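Local coordinates for protein GH3 beta-N-acetylglucosaminidase (Paenibacillaceae, PDB 6K5J) that hydrolyses terminal, non-reducing N-acetylglucosamine residues from beta-N-acetylglucosaminides, acting as a glycoside hydrolase of family 3, at residues A[19-25]-A[294-299]; A[45-49]-A[62-66]; A[50-56]-A[90-96]; A[75-79]-A[336-342]. One frame throughout, in Å; residues are numbered along the deposited sequence.

Contact 1: A[19-25]-A[294-299]; sequences QLVMAGF and DLILVS
This is a parallel strand pairing that brings together the first and last strands of the N-terminal TIM-barrel domain, 21-23 and 296-298, and so helps close the barrel across 269 residues of chain. The two short axes approach to 4.8 Å with 21° between their directions. Register pairs Val-21 with Ile-296 (CA-CA 4.7 Å), Met-22 with Leu-297 (5.0 Å) and Ala-23 with Val-298 (5.2 Å). Three backbone hydrogen bonds alternate along the seam: Ile-296 N to Leu-20 O, 2.6 Å; Met-22 N to Ile-296 O, 2.9 Å; Val-298 N to Met-22 O, 3.0 Å. Val-21 CA adds a CA-H...O contact to Ile-296 O at 3.4 Å. Extended phi/psi values run from Val-21 (-123/134) to Gly-24 (-101/174), where Gly-24 CA comes 3.1 Å from Ser-299 O; a CB there would collide with that oxygen.

Met-22 and Leu-297 share one face of the sheet, on which the Leu-297 side chain comes to about 4 Å from a bound NAG. Met-22, chi1 and chi2 both t, lays CG 3.9 Å from Leu-297 CD1 (t, p) and CE 4.1 Å from Leu-295 CD2. Val-21, Ala-23, Ile-296 and Val-298 occupy the other face. There helix 302-317 covers Val-21, Ala-23 and Val-298. Helix 323-339 packs on Leu-20 just before the strand, and strand 45-47 continues the sheet on the other side of 21-23.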
loop_
_atom_site.group_PDB
_atom_site.type_symbol
_atom_site.label_atom_id
_atom_site.label_comp_id
_atom_site.label_asym_id
_atom_site.label_seq_id
_atom_site.Cartn_x
_atom_site.Cartn_y
_atom_site.Cartn_z
ATOM N N GLN A 19 -0.384 -7.909 -24.396
ATOM C CA GLN A 19 -1.480 -7.656 -23.461
ATOM C C GLN A 19 -1.182 -8.207 -22.072
ATOM O O GLN A 19 -1.710 -7.695 -21.078
ATOM C CB GLN A 19 -2.782 -8.268 -23.980
ATOM C CG GLN A 19 -3.475 -7.442 -25.036
ATOM C CD GLN A 19 -3.834 -6.054 -24.540
ATOM O OE1 GLN A 19 -4.684 -5.892 -23.658
ATOM N NE2 GLN A 19 -3.177 -5.043 -25.099
ATOM N N LEU A 20 -0.351 -9.245 -21.985
ATOM C CA LEU A 20 -0.056 -9.916 -20.725
ATOM C C LEU A 20 0.984 -9.198 -19.873
ATOM O O LEU A 20 1.339 -9.712 -18.807
ATOM C CB LEU A 20 0.426 -11.337 -20.999
ATOM C CG LEU A 20 -0.400 -12.149 -22.002
ATOM C CD1 LEU A 20 0.173 -13.542 -22.127
ATOM C CD2 LEU A 20 -1.848 -12.199 -21.561
ATOM N N VAL A 21 1.477 -8.036 -20.286
ATOM C CA VAL A 21 2.562 -7.371 -19.566
ATOM C C VAL A 21 2.128 -5.968 -19.162
ATOM O O VAL A 21 1.544 -5.234 -19.964
ATOM C CB VAL A 21 3.846 -7.329 -20.411
ATOM C CG1 VAL A 21 4.935 -6.524 -19.693
ATOM C CG2 VAL A 21 4.305 -8.759 -20.714
ATOM N N MET A 22 2.404 -5.606 -17.912
ATOM C CA MET A 22 2.270 -4.237 -17.436
ATOM C C MET A 22 3.653 -3.734 -17.056
ATOM O O MET A 22 4.375 -4.403 -16.303
ATOM C CB MET A 22 1.324 -4.147 -16.231
ATOM C CG MET A 22 1.245 -2.739 -15.634
ATOM S SD MET A 22 -0.034 -2.637 -14.368
ATOM C CE MET A 22 -1.502 -2.274 -15.352
ATOM N N ALA A 23 4.024 -2.563 -17.576
ATOM C CA ALA A 23 5.383 -2.057 -17.430
ATOM C C ALA A 23 5.366 -0.651 -16.858
ATOM O O ALA A 23 4.418 0.110 -17.062
ATOM C CB ALA A 23 6.138 -2.040 -18.770
ATOM N N GLY A 24 6.439 -0.308 -16.146
ATOM C CA GLY A 24 6.674 1.061 -15.748
ATOM C C GLY A 24 7.707 1.720 -16.644
ATOM O O GLY A 24 8.309 1.092 -17.509
ATOM N N PHE A 25 7.893 3.019 -16.419
ATOM C CA PHE A 25 8.820 3.803 -17.214
ATOM C C PHE A 25 9.159 5.051 -16.414
ATOM O O PHE A 25 8.500 5.382 -15.422
ATOM C CB PHE A 25 8.227 4.183 -18.580
ATOM C CG PHE A 25 7.157 5.233 -18.487
ATOM C CD1 PHE A 25 5.867 4.885 -18.126
ATOM C CD2 PHE A 25 7.459 6.577 -18.702
ATOM C CE1 PHE A 25 4.884 5.853 -18.005
ATOM C CE2 PHE A 25 6.479 7.557 -18.579
ATOM C CZ PHE A 25 5.197 7.198 -18.236
ATOM N N ASP A 294 -2.695 -13.808 -15.504
ATOM C CA ASP A 294 -3.005 -13.119 -16.753
ATOM C C ASP A 294 -2.084 -11.958 -17.043
ATOM O O ASP A 294 -1.812 -11.671 -18.216
ATOM C CB ASP A 294 -4.429 -12.554 -16.724
ATOM C CG ASP A 294 -5.448 -13.591 -16.369
ATOM O OD1 ASP A 294 -5.509 -14.607 -17.091
ATOM O OD2 ASP A 294 -6.164 -13.393 -15.366
ATOM N N LEU A 295 -1.656 -11.238 -16.010
ATOM C CA LEU A 295 -0.968 -9.970 -16.194
ATOM C C LEU A 295 0.355 -10.029 -15.448
ATOM O O LEU A 295 0.374 -10.197 -14.222
ATOM C CB LEU A 295 -1.824 -8.798 -15.705
ATOM C CG LEU A 295 -1.303 -7.400 -16.044
ATOM C CD1 LEU A 295 -1.130 -7.201 -17.566
ATOM C CD2 LEU A 295 -2.236 -6.328 -15.469
ATOM N N ILE A 296 1.443 -9.880 -16.194
ATOM C CA ILE A 296 2.813 -9.976 -15.695
ATOM C C ILE A 296 3.299 -8.568 -15.380
ATOM O O ILE A 296 3.401 -7.725 -16.278
ATOM C CB ILE A 296 3.728 -10.631 -16.745
ATOM C CG1 ILE A 296 3.255 -12.041 -17.107
ATOM C CG2 ILE A 296 5.192 -10.570 -16.318
ATOM C CD1 ILE A 296 2.819 -12.897 -15.961
ATOM N N LEU A 297 3.609 -8.300 -14.116
ATOM C CA LEU A 297 4.015 -6.967 -13.686
ATOM C C LEU A 297 5.541 -6.885 -13.653
ATOM O O LEU A 297 6.195 -7.656 -12.936
ATOM C CB LEU A 297 3.425 -6.647 -12.315
ATOM C CG LEU A 297 3.765 -5.282 -11.718
ATOM C CD1 LEU A 297 3.308 -4.140 -12.639
ATOM C CD2 LEU A 297 3.135 -5.150 -10.342
ATOM N N VAL A 298 6.111 -5.962 -14.421
ATOM C CA VAL A 298 7.559 -5.733 -14.431
ATOM C C VAL A 298 7.758 -4.218 -14.359
ATOM O O VAL A 298 7.740 -3.519 -15.375
ATOM C CB VAL A 298 8.253 -6.345 -15.651
ATOM C CG1 VAL A 298 9.771 -6.316 -15.456
ATOM C CG2 VAL A 298 7.790 -7.797 -15.867
ATOM N N SER A 299 7.964 -3.701 -13.139
ATOM C CA SER A 299 7.702 -2.281 -12.869
ATOM C C SER A 299 8.800 -1.322 -13.321
ATOM O O SER A 299 8.510 -0.141 -13.554
ATOM C CB SER A 299 7.472 -2.060 -11.373
ATOM O OG SER A 299 6.321 -2.758 -10.925
#

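Contact 2: A[45-49]-A[62-66]. With NAG (2-acetamido-2-deoxy-beta-D-glucopyranose), chain B.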
loop_
_atom_site.group_PDB
_atom_site.type_symbol
_atom_site.label_atom_id
_atom_site.label_comp_id
_atom_site.label_asym_id
_atom_site.label_seq_id
_atom_site.Cartn_x
_atom_site.Cartn_y
_atom_site.Cartn_z
ATOM N N GLY A 45 -0.525 -2.680 -20.328
ATOM C CA GLY A 45 -0.692 -1.827 -19.165
ATOM C C GLY A 45 0.563 -1.052 -18.821
ATOM O O GLY A 45 1.680 -1.425 -19.196
ATOM N N ILE A 46 0.348 0.034 -18.076
ATOM C CA ILE A 46 1.390 0.898 -17.532
ATOM C C ILE A 46 1.156 1.009 -16.033
ATOM O O ILE A 46 0.011 1.146 -15.597
ATOM C CB ILE A 46 1.354 2.303 -18.173
ATOM C CG1 ILE A 46 1.600 2.228 -19.680
ATOM C CG2 ILE A 46 2.351 3.262 -17.478
ATOM C CD1 ILE A 46 3.048 1.872 -20.044
ATOM N N ILE A 47 2.224 0.942 -15.240
ATOM C CA ILE A 47 2.149 1.237 -13.811
ATOM C C ILE A 47 2.954 2.503 -13.530
ATOM O O ILE A 47 4.090 2.647 -14.002
ATOM C CB ILE A 47 2.644 0.059 -12.944
ATOM C CG1 ILE A 47 2.632 0.465 -11.458
ATOM C CG2 ILE A 47 4.030 -0.426 -13.396
ATOM C CD1 ILE A 47 2.751 -0.690 -10.480
ATOM N N TYR A 48 2.361 3.419 -12.763
ATOM C CA TYR A 48 3.001 4.662 -12.347
ATOM C C TYR A 48 3.714 4.490 -11.004
ATOM O O TYR A 48 3.223 3.794 -10.107
ATOM C CB TYR A 48 1.971 5.783 -12.189
ATOM C CG TYR A 48 1.373 6.368 -13.455
ATOM C CD1 TYR A 48 2.066 6.353 -14.665
ATOM C CD2 TYR A 48 0.119 6.977 -13.421
ATOM C CE1 TYR A 48 1.514 6.927 -15.816
ATOM C CE2 TYR A 48 -0.438 7.547 -14.559
ATOM C CZ TYR A 48 0.263 7.511 -15.754
ATOM O OH TYR A 48 -0.286 8.082 -16.877
ATOM N N PHE A 49 4.844 5.185 -10.857
ATOM C CA PHE A 49 5.508 5.395 -9.571
ATOM C C PHE A 49 5.696 6.894 -9.338
ATOM O O PHE A 49 5.293 7.713 -10.159
ATOM C CB PHE A 49 6.825 4.609 -9.513
ATOM C CG PHE A 49 6.599 3.123 -9.444
ATOM C CD1 PHE A 49 6.394 2.391 -10.607
ATOM C CD2 PHE A 49 6.492 2.481 -8.218
ATOM C CE1 PHE A 49 6.135 1.026 -10.555
ATOM C CE2 PHE A 49 6.230 1.114 -8.150
ATOM C CZ PHE A 49 6.054 0.387 -9.323
ATOM N N LEU A 62 -0.383 13.096 -18.843
ATOM C CA LEU A 62 0.436 11.926 -19.142
ATOM C C LEU A 62 -0.427 10.710 -19.466
ATOM O O LEU A 62 -0.156 9.981 -20.428
ATOM C CB LEU A 62 1.369 11.639 -17.959
ATOM C CG LEU A 62 2.142 10.321 -18.015
ATOM C CD1 LEU A 62 3.086 10.306 -19.208
ATOM C CD2 LEU A 62 2.906 10.118 -16.702
ATOM N N SER A 63 -1.473 10.469 -18.671
ATOM C CA SER A 63 -2.364 9.353 -18.969
ATOM C C SER A 63 -3.018 9.517 -20.331
ATOM O O SER A 63 -3.112 8.556 -21.102
ATOM C CB SER A 63 -3.435 9.208 -17.885
ATOM O OG SER A 63 -2.860 8.934 -16.614
ATOM N N ALA A 64 -3.476 10.727 -20.650
ATOM C CA ALA A 64 -4.109 10.942 -21.947
ATOM C C ALA A 64 -3.109 10.758 -23.083
ATOM O O ALA A 64 -3.464 10.248 -24.155
ATOM C CB ALA A 64 -4.736 12.336 -21.995
ATOM N N GLU A 65 -1.854 11.174 -22.863
ATOM C CA GLU A 65 -0.808 10.989 -23.864
ATOM C C GLU A 65 -0.547 9.514 -24.116
ATOM O O GLU A 65 -0.456 9.079 -25.269
ATOM C CB GLU A 65 0.488 11.689 -23.430
ATOM C CG GLU A 65 1.617 11.569 -24.476
ATOM C CD GLU A 65 2.957 12.135 -24.014
ATOM O OE1 GLU A 65 3.172 12.265 -22.789
ATOM O OE2 GLU A 65 3.806 12.445 -24.885
ATOM N N LEU A 66 -0.407 8.725 -23.044
ATOM C CA LEU A 66 -0.180 7.295 -23.219
ATOM C C LEU A 66 -1.327 6.644 -23.986
ATOM O O LEU A 66 -1.099 5.800 -24.859
ATOM C CB LEU A 66 0.013 6.616 -21.855
ATOM C CG LEU A 66 1.291 7.010 -21.101
ATOM C CD1 LEU A 66 1.253 6.531 -19.638
ATOM C CD2 LEU A 66 2.559 6.484 -21.809
HETATM C C1 NAG B . 5.543 -5.063 -4.821
HETATM C C2 NAG B . 4.499 -4.964 -3.680
HETATM C C3 NAG B . 3.079 -4.757 -4.237
HETATM C C4 NAG B . 3.046 -3.649 -5.280
HETATM C C5 NAG B . 4.073 -3.950 -6.359
HETATM C C6 NAG B . 4.132 -2.911 -7.456
HETATM C C7 NAG B . 4.604 -6.170 -1.527
HETATM C C8 NAG B . 4.621 -7.525 -0.872
HETATM N N2 NAG B . 4.546 -6.170 -2.863
HETATM O O1 NAG B . 6.807 -4.951 -4.258
HETATM O O3 NAG B . 2.183 -4.437 -3.176
HETATM O O4 NAG B . 1.751 -3.558 -5.863
HETATM O O5 NAG B . 5.365 -3.983 -5.746
HETATM O O6 NAG B . 4.687 -1.689 -6.985
HETATM O O7 NAG B . 4.619 -5.129 -0.874
#
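Side chains alternate along 45-49, and of these residues only Ile-46 and Tyr-48 touch 62-66. Tyr-48 (chi1 -73°, m) sends its ring to the helix, where Tyr-48 OH donates a 2.7 Å hydrogen bond to Ser-63 OG. Ser-63, also m, shares that OG with Leu-128 O. Two leucines one helical turn apart close on the CE1 side of the phenol: Leu-62 (t, p) CD2 is 3.6 Å from Tyr-48 CE1, and Leu-66 (m, t) CD1, at the ring edge, 3.9 Å from it. Leu-66 CD1 also meets Ile-46 (m, m) CG2 at 4.1 Å. Ile-47 (t, t) and Phe-49 (m) lie on the sugar side instead: Ile-47 CD1 is 4.0 Å from NAG C6, and NAG O6 3.4 Å from Phe-49 CE2, at the ring edge. Asp-83, His-183, Arg-152, Asp-268 and Lys-182 hydrogen-bond that NAG. Strand and helix belong to the beta-alpha-beta unit 45-47, 56-72, 79-81 of the TIM barrel, helix outside, sugar beyond the strand's C-terminal end, consistent with a family 3 substrate site.

Contact 3: A[50-56]-A[90-96]; sequences RRNLAEP and TRLENGV
Arg-50 opens a 3-10 turn (50-52) in the loop between strand 45-47 and helix 56-72, its CA 4.9 Å from Arg-91 CA of 90-96, an irregular loop after strand 79-81. Its side chain (t, t, m) makes a two-pronged salt bridge, Arg-50 NH1 to Glu-93 OE2 2.9 Å and Arg-50 NH2 to Glu-93 OE1 2.9 Å; Thr-90 OG1 donates to Glu-93 OE1 at a very short 2.5 Å. Arg-91 salt-bridges Asp-83 and touches a bound NAG. Leu-53 (m, t; CA 6.1 Å from Leu-92 CA) points inward, CD1 3.6 Å from Arg-91 CB; one water bridges Leu-53 O (2.7 Å) and Arg-91 O (2.8 Å). Ala-54 O accepts Asn-94 ND2 at 3.0 Å. Glu-55, N-cap of helix 56-72, has CA 5.8 Å from Asn-94 CA, and Pro-56 CD lies 3.3 Å from Asn-94 O. Glu-93 to Val-96 make a type II turn; a CB on Gly-95 (81/8) would hit Pro-56 CD. Charged and polar links around two leucines suit loops meeting near the surface.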
loop_
_atom_site.group_PDB
_atom_site.type_symbol
_atom_site.label_atom_id
_atom_site.label_comp_id
_atom_site.label_asym_id
_atom_site.label_seq_id
_atom_site.Cartn_x
_atom_site.Cartn_y
_atom_site.Cartn_z
ATOM N N ARG A 50 6.279 7.241 -8.180
ATOM C CA ARG A 50 6.471 8.646 -7.805
ATOM C C ARG A 50 7.167 9.443 -8.912
ATOM O O ARG A 50 6.860 10.622 -9.129
ATOM C CB ARG A 50 7.269 8.716 -6.489
ATOM C CG ARG A 50 7.487 10.125 -5.928
ATOM C CD ARG A 50 7.923 10.080 -4.434
ATOM N NE ARG A 50 6.951 9.352 -3.623
ATOM C CZ ARG A 50 5.903 9.907 -3.015
ATOM N NH1 ARG A 50 5.689 11.211 -3.094
ATOM N NH2 ARG A 50 5.063 9.158 -2.322
ATOM N N ARG A 51 8.100 8.807 -9.631
ATOM C CA ARG A 51 8.836 9.458 -10.717
ATOM C C ARG A 51 7.928 9.946 -11.844
ATOM O O ARG A 51 8.325 10.842 -12.595
ATOM C CB ARG A 51 9.879 8.499 -11.296
ATOM C CG ARG A 51 9.239 7.215 -11.866
ATOM C CD ARG A 51 10.254 6.161 -12.328
ATOM N NE ARG A 51 9.547 4.981 -12.840
ATOM C CZ ARG A 51 9.708 3.736 -12.394
ATOM N NH1 ARG A 51 10.587 3.465 -11.433
ATOM N NH2 ARG A 51 8.988 2.754 -12.932
ATOM N N ASN A 52 6.725 9.387 -11.981
ATOM C CA ASN A 52 5.784 9.818 -13.013
ATOM C C ASN A 52 4.779 10.842 -12.518
ATOM O O ASN A 52 3.937 11.278 -13.306
ATOM C CB ASN A 52 4.999 8.622 -13.578
ATOM C CG ASN A 52 5.886 7.455 -13.949
ATOM O OD1 ASN A 52 5.857 6.402 -13.295
ATOM N ND2 ASN A 52 6.671 7.623 -15.016
ATOM N N LEU A 53 4.812 11.213 -11.237
ATOM C CA LEU A 53 3.676 11.887 -10.607
ATOM C C LEU A 53 4.155 13.167 -9.927
ATOM O O LEU A 53 4.610 13.141 -8.781
ATOM C CB LEU A 53 2.979 10.947 -9.611
ATOM C CG LEU A 53 2.639 9.559 -10.186
ATOM C CD1 LEU A 53 2.185 8.599 -9.075
ATOM C CD2 LEU A 53 1.549 9.677 -11.278
ATOM N N ALA A 54 4.039 14.292 -10.632
ATOM C CA ALA A 54 4.385 15.594 -10.074
ATOM C C ALA A 54 3.161 16.355 -9.571
ATOM O O ALA A 54 3.133 16.784 -8.410
ATOM C CB ALA A 54 5.150 16.431 -11.116
ATOM N N GLU A 55 2.132 16.528 -10.404
ATOM C CA GLU A 55 0.928 17.229 -9.968
ATOM C C GLU A 55 -0.244 16.756 -10.822
ATOM O O GLU A 55 -0.034 16.189 -11.897
ATOM C CB GLU A 55 1.100 18.758 -10.080
ATOM C CG GLU A 55 1.211 19.248 -11.523
ATOM C CD GLU A 55 1.212 20.764 -11.633
ATOM O OE1 GLU A 55 0.364 21.420 -10.998
ATOM O OE2 GLU A 55 2.076 21.302 -12.347
ATOM N N PRO A 56 -1.486 16.967 -10.360
ATOM C CA PRO A 56 -2.654 16.431 -11.092
ATOM C C PRO A 56 -2.720 16.779 -12.573
ATOM O O PRO A 56 -3.006 15.897 -13.389
ATOM C CB PRO A 56 -3.834 17.036 -10.317
ATOM C CG PRO A 56 -3.328 17.104 -8.900
ATOM C CD PRO A 56 -1.853 17.444 -9.009
ATOM N N THR A 90 1.392 5.704 -0.555
ATOM C CA THR A 90 0.857 6.475 -1.664
ATOM C C THR A 90 2.020 6.867 -2.566
ATOM O O THR A 90 3.173 6.928 -2.129
ATOM C CB THR A 90 0.108 7.741 -1.196
ATOM O OG1 THR A 90 0.999 8.569 -0.447
ATOM C CG2 THR A 90 -1.113 7.392 -0.321
ATOM N N ARG A 91 1.713 7.113 -3.842
ATOM C CA ARG A 91 2.716 7.575 -4.793
ATOM C C ARG A 91 2.554 9.035 -5.169
ATOM O O ARG A 91 3.490 9.624 -5.722
ATOM C CB ARG A 91 2.671 6.743 -6.081
ATOM C CG ARG A 91 2.751 5.270 -5.847
ATOM C CD ARG A 91 4.080 4.894 -5.245
ATOM N NE ARG A 91 4.232 3.452 -5.294
ATOM C CZ ARG A 91 4.896 2.737 -4.400
ATOM N NH1 ARG A 91 5.502 3.316 -3.360
ATOM N NH2 ARG A 91 4.942 1.431 -4.551
ATOM N N LEU A 92 1.388 9.615 -4.897
ATOM C CA LEU A 92 1.106 11.017 -5.169
ATOM C C LEU A 92 0.348 11.588 -3.984
ATOM O O LEU A 92 -0.693 11.054 -3.600
ATOM C CB LEU A 92 0.285 11.176 -6.456
ATOM C CG LEU A 92 -0.143 12.619 -6.758
ATOM C CD1 LEU A 92 1.075 13.511 -7.013
ATOM C CD2 LEU A 92 -1.103 12.645 -7.936
ATOM N N GLU A 93 0.873 12.670 -3.408
ATOM C CA GLU A 93 0.146 13.459 -2.429
ATOM C C GLU A 93 -0.053 14.909 -2.851
ATOM O O GLU A 93 -0.941 15.570 -2.312
ATOM C CB GLU A 93 0.867 13.430 -1.068
ATOM C CG GLU A 93 1.217 12.025 -0.576
ATOM C CD GLU A 93 2.440 11.450 -1.270
ATOM O OE1 GLU A 93 2.433 10.248 -1.609
ATOM O OE2 GLU A 93 3.410 12.198 -1.504
ATOM N N ASN A 94 0.718 15.409 -3.814
ATOM C CA ASN A 94 0.593 16.798 -4.228
ATOM C C ASN A 94 -0.691 16.982 -5.023
ATOM O O ASN A 94 -0.856 16.364 -6.076
ATOM C CB ASN A 94 1.799 17.207 -5.074
ATOM C CG ASN A 94 1.767 18.679 -5.446
ATOM O OD1 ASN A 94 1.433 19.530 -4.622
ATOM N ND2 ASN A 94 2.102 18.980 -6.683
ATOM N N GLY A 95 -1.601 17.823 -4.524
ATOM C CA GLY A 95 -2.818 18.116 -5.254
ATOM C C GLY A 95 -3.921 17.089 -5.138
ATOM O O GLY A 95 -4.919 17.194 -5.862
ATOM N N VAL A 96 -3.773 16.088 -4.271
ATOM C CA VAL A 96 -4.807 15.091 -4.037
ATOM C C VAL A 96 -4.999 14.948 -2.533
ATOM O O VAL A 96 -4.171 15.389 -1.733
ATOM C CB VAL A 96 -4.480 13.721 -4.676
ATOM C CG1 VAL A 96 -4.214 13.891 -6.169
ATOM C CG2 VAL A 96 -3.279 13.082 -3.993
HETATM O O HOH W 1 7.148 6.244 -3.336
HETATM O O HOH W 2 4.445 12.188 -6.303
#

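Contact 4: A[75-79]-A[336-342]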
loop_
_atom_site.group_PDB
_atom_site.type_symbol
_atom_site.label_atom_id
_atom_site.label_comp_id
_atom_site.label_asym_id
_atom_site.label_seq_id
_atom_site.Cartn_x
_atom_site.Cartn_y
_atom_site.Cartn_z
ATOM N N ASN A 75 -3.345 0.181 -31.166
ATOM C CA ASN A 75 -3.204 -0.767 -30.076
ATOM C C ASN A 75 -4.389 -0.673 -29.120
ATOM O O ASN A 75 -5.102 0.329 -29.066
ATOM C CB ASN A 75 -1.885 -0.534 -29.331
ATOM C CG ASN A 75 -0.705 -1.135 -30.063
ATOM O OD1 ASN A 75 -0.563 -2.355 -30.123
ATOM N ND2 ASN A 75 0.140 -0.283 -30.633
ATOM N N VAL A 76 -4.596 -1.751 -28.370
ATOM C CA VAL A 76 -5.699 -1.814 -27.407
ATOM C C VAL A 76 -5.517 -0.716 -26.363
ATOM O O VAL A 76 -4.367 -0.417 -25.981
ATOM C CB VAL A 76 -5.740 -3.212 -26.756
ATOM C CG1 VAL A 76 -6.795 -3.307 -25.688
ATOM C CG2 VAL A 76 -5.974 -4.278 -27.827
ATOM N N PRO A 77 -6.583 -0.051 -25.898
ATOM C CA PRO A 77 -6.424 0.934 -24.816
ATOM C C PRO A 77 -5.762 0.315 -23.593
ATOM O O PRO A 77 -5.860 -0.889 -23.351
ATOM C CB PRO A 77 -7.863 1.366 -24.505
ATOM C CG PRO A 77 -8.617 1.102 -25.769
ATOM C CD PRO A 77 -7.974 -0.118 -26.385
ATOM N N LEU A 78 -5.080 1.159 -22.818
ATOM C CA LEU A 78 -4.208 0.690 -21.745
ATOM C C LEU A 78 -4.907 0.651 -20.392
ATOM O O LEU A 78 -5.683 1.547 -20.046
ATOM C CB LEU A 78 -2.990 1.604 -21.621
ATOM C CG LEU A 78 -2.042 1.692 -22.813
ATOM C CD1 LEU A 78 -1.165 2.920 -22.653
ATOM C CD2 LEU A 78 -1.198 0.428 -22.878
ATOM N N LEU A 79 -4.588 -0.376 -19.608
ATOM C CA LEU A 79 -4.716 -0.255 -18.162
ATOM C C LEU A 79 -3.586 0.625 -17.631
ATOM O O LEU A 79 -2.432 0.502 -18.045
ATOM C CB LEU A 79 -4.678 -1.637 -17.496
ATOM C CG LEU A 79 -5.915 -2.514 -17.731
ATOM C CD1 LEU A 79 -5.620 -3.977 -17.371
ATOM C CD2 LEU A 79 -7.105 -1.973 -16.932
ATOM N N LEU A 336 -12.089 -6.716 -18.696
ATOM C CA LEU A 336 -11.873 -5.686 -17.686
ATOM C C LEU A 336 -11.757 -4.303 -18.330
ATOM O O LEU A 336 -12.360 -3.327 -17.855
ATOM C CB LEU A 336 -10.607 -6.017 -16.881
ATOM C CG LEU A 336 -10.227 -4.962 -15.834
ATOM C CD1 LEU A 336 -11.376 -4.742 -14.875
ATOM C CD2 LEU A 336 -8.958 -5.367 -15.082
ATOM N N LYS A 337 -11.007 -4.212 -19.424
ATOM C CA LYS A 337 -10.791 -2.929 -20.083
ATOM C C LYS A 337 -12.097 -2.354 -20.622
ATOM O O LYS A 337 -12.320 -1.139 -20.562
ATOM C CB LYS A 337 -9.767 -3.091 -21.207
ATOM C CG LYS A 337 -8.321 -3.220 -20.704
ATOM C CD LYS A 337 -7.353 -3.462 -21.850
ATOM C CE LYS A 337 -5.904 -3.354 -21.360
ATOM N NZ LYS A 337 -4.917 -3.311 -22.469
ATOM N N GLN A 338 -12.966 -3.210 -21.163
ATOM C CA GLN A 338 -14.282 -2.746 -21.588
ATOM C C GLN A 338 -15.121 -2.301 -20.395
ATOM O O GLN A 338 -15.825 -1.285 -20.466
ATOM C CB GLN A 338 -15.003 -3.853 -22.352
ATOM C CG GLN A 338 -16.389 -3.431 -22.813
ATOM C CD GLN A 338 -17.205 -4.579 -23.361
ATOM O OE1 GLN A 338 -16.710 -5.701 -23.493
ATOM N NE2 GLN A 338 -18.469 -4.306 -23.684
ATOM N N ARG A 339 -15.049 -3.049 -19.292
ATOM C CA ARG A 339 -15.909 -2.813 -18.133
ATOM C C ARG A 339 -15.600 -1.492 -17.453
ATOM O O ARG A 339 -16.501 -0.859 -16.883
ATOM C CB ARG A 339 -15.749 -3.952 -17.135
ATOM C CG ARG A 339 -16.848 -4.043 -16.116
ATOM C CD ARG A 339 -16.969 -5.464 -15.633
ATOM N NE ARG A 339 -15.843 -5.796 -14.781
ATOM C CZ ARG A 339 -15.019 -6.819 -14.982
ATOM N NH1 ARG A 339 -15.184 -7.640 -16.017
ATOM N NH2 ARG A 339 -14.022 -7.018 -14.144
ATOM N N ARG A 340 -14.345 -1.065 -17.484
ATOM C CA ARG A 340 -13.950 0.192 -16.881
ATOM C C ARG A 340 -13.898 1.316 -17.900
ATOM O O ARG A 340 -13.388 2.396 -17.587
ATOM C CB ARG A 340 -12.599 0.035 -16.170
ATOM C CG ARG A 340 -12.669 -0.851 -14.914
ATOM C CD ARG A 340 -13.782 -0.407 -13.949
ATOM N NE ARG A 340 -14.176 -1.490 -13.055
ATOM C CZ ARG A 340 -15.397 -1.651 -12.562
ATOM N NH1 ARG A 340 -16.359 -0.793 -12.871
ATOM N NH2 ARG A 340 -15.663 -2.680 -11.771
ATOM N N ALA A 341 -14.425 1.085 -19.107
ATOM C CA ALA A 341 -14.465 2.091 -20.173
ATOM C C ALA A 341 -13.138 2.837 -20.274
ATOM O O ALA A 341 -13.081 4.071 -20.243
ATOM C CB ALA A 341 -15.626 3.068 -19.963
ATOM N N VAL A 342 -12.049 2.068 -20.370
ATOM C CA VAL A 342 -10.721 2.670 -20.373
ATOM C C VAL A 342 -10.457 3.481 -21.628
ATOM O O VAL A 342 -9.511 4.275 -21.657
ATOM C CB VAL A 342 -9.629 1.594 -20.183
ATOM C CG1 VAL A 342 -9.900 0.783 -18.908
ATOM C CG2 VAL A 342 -9.532 0.684 -21.405
#
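A buried lysine spans this contact. Lys-337 leaves the last turn of helix 323-339 with chi1 m and every later torsion t, so the extended chain carries NZ to Pro-77 O, 2.7 Å away. The ammonium is shared with Gly-44 O and Gln-19 OE1, so one ammonium joins two backbone carbonyls, of Pro-77 and Gly-44, and the side chain of Gln-19. Its aliphatic part packs on Leu-79, Lys-337 CE 3.7 Å from Leu-79 CG, while Val-76 CG1 comes 3.7 Å from Lys-337 NZ.

All this happens where the chain runs from helix 56-72 into strand 79-81, at the N-terminal end of the TIM-barrel strands, the end opposite the sugar site. The helix stops here in a Schellman motif. Ala-341, with positive phi (44/52), is the C-prime residue; Val-342 N bonds Lys-337 O at 3.2 Å and Ala-341 N bonds Gln-338 O at 3.1 Å. That reversal swings Val-342 back against the loop, its CG2 3.6 Å from Pro-77 CB and its CG1 4.4 Å from Leu-79 CD2. Leu-79 (m, t) also sets CD1 4.3 Å from Leu-336 CD2. Leu-78 points the other way, onto Leu-66 of helix 56-72, while its carbonyl accepts from Gln-67 and Asn-131. Farther out, Arg-339 and Arg-340 both form salt bridges with Asp-225.

Overall arrangement
Contacts 1 and 2 lie in the buried barrel wall and meet directly, Ala-23 bonding through its backbone to Gly-45 and Ile-47. The first joins strand to strand by main-chain bonds; the second joins strand to helix almost wholly through side chains. Contact 4 sits at the N-terminal end of the same sheet: Ile-46 N to Leu-79 O (2.8 Å) joins it to contact 2 as neighbouring strands, and Met-22 of contact 1 packs on Leu-79. Contact 3 is the most exposed and the most charged; it crowns the opposite end, about 23 Å centre to centre from contact 4, and reaches contact 2 where Leu-53 packs on Tyr-48.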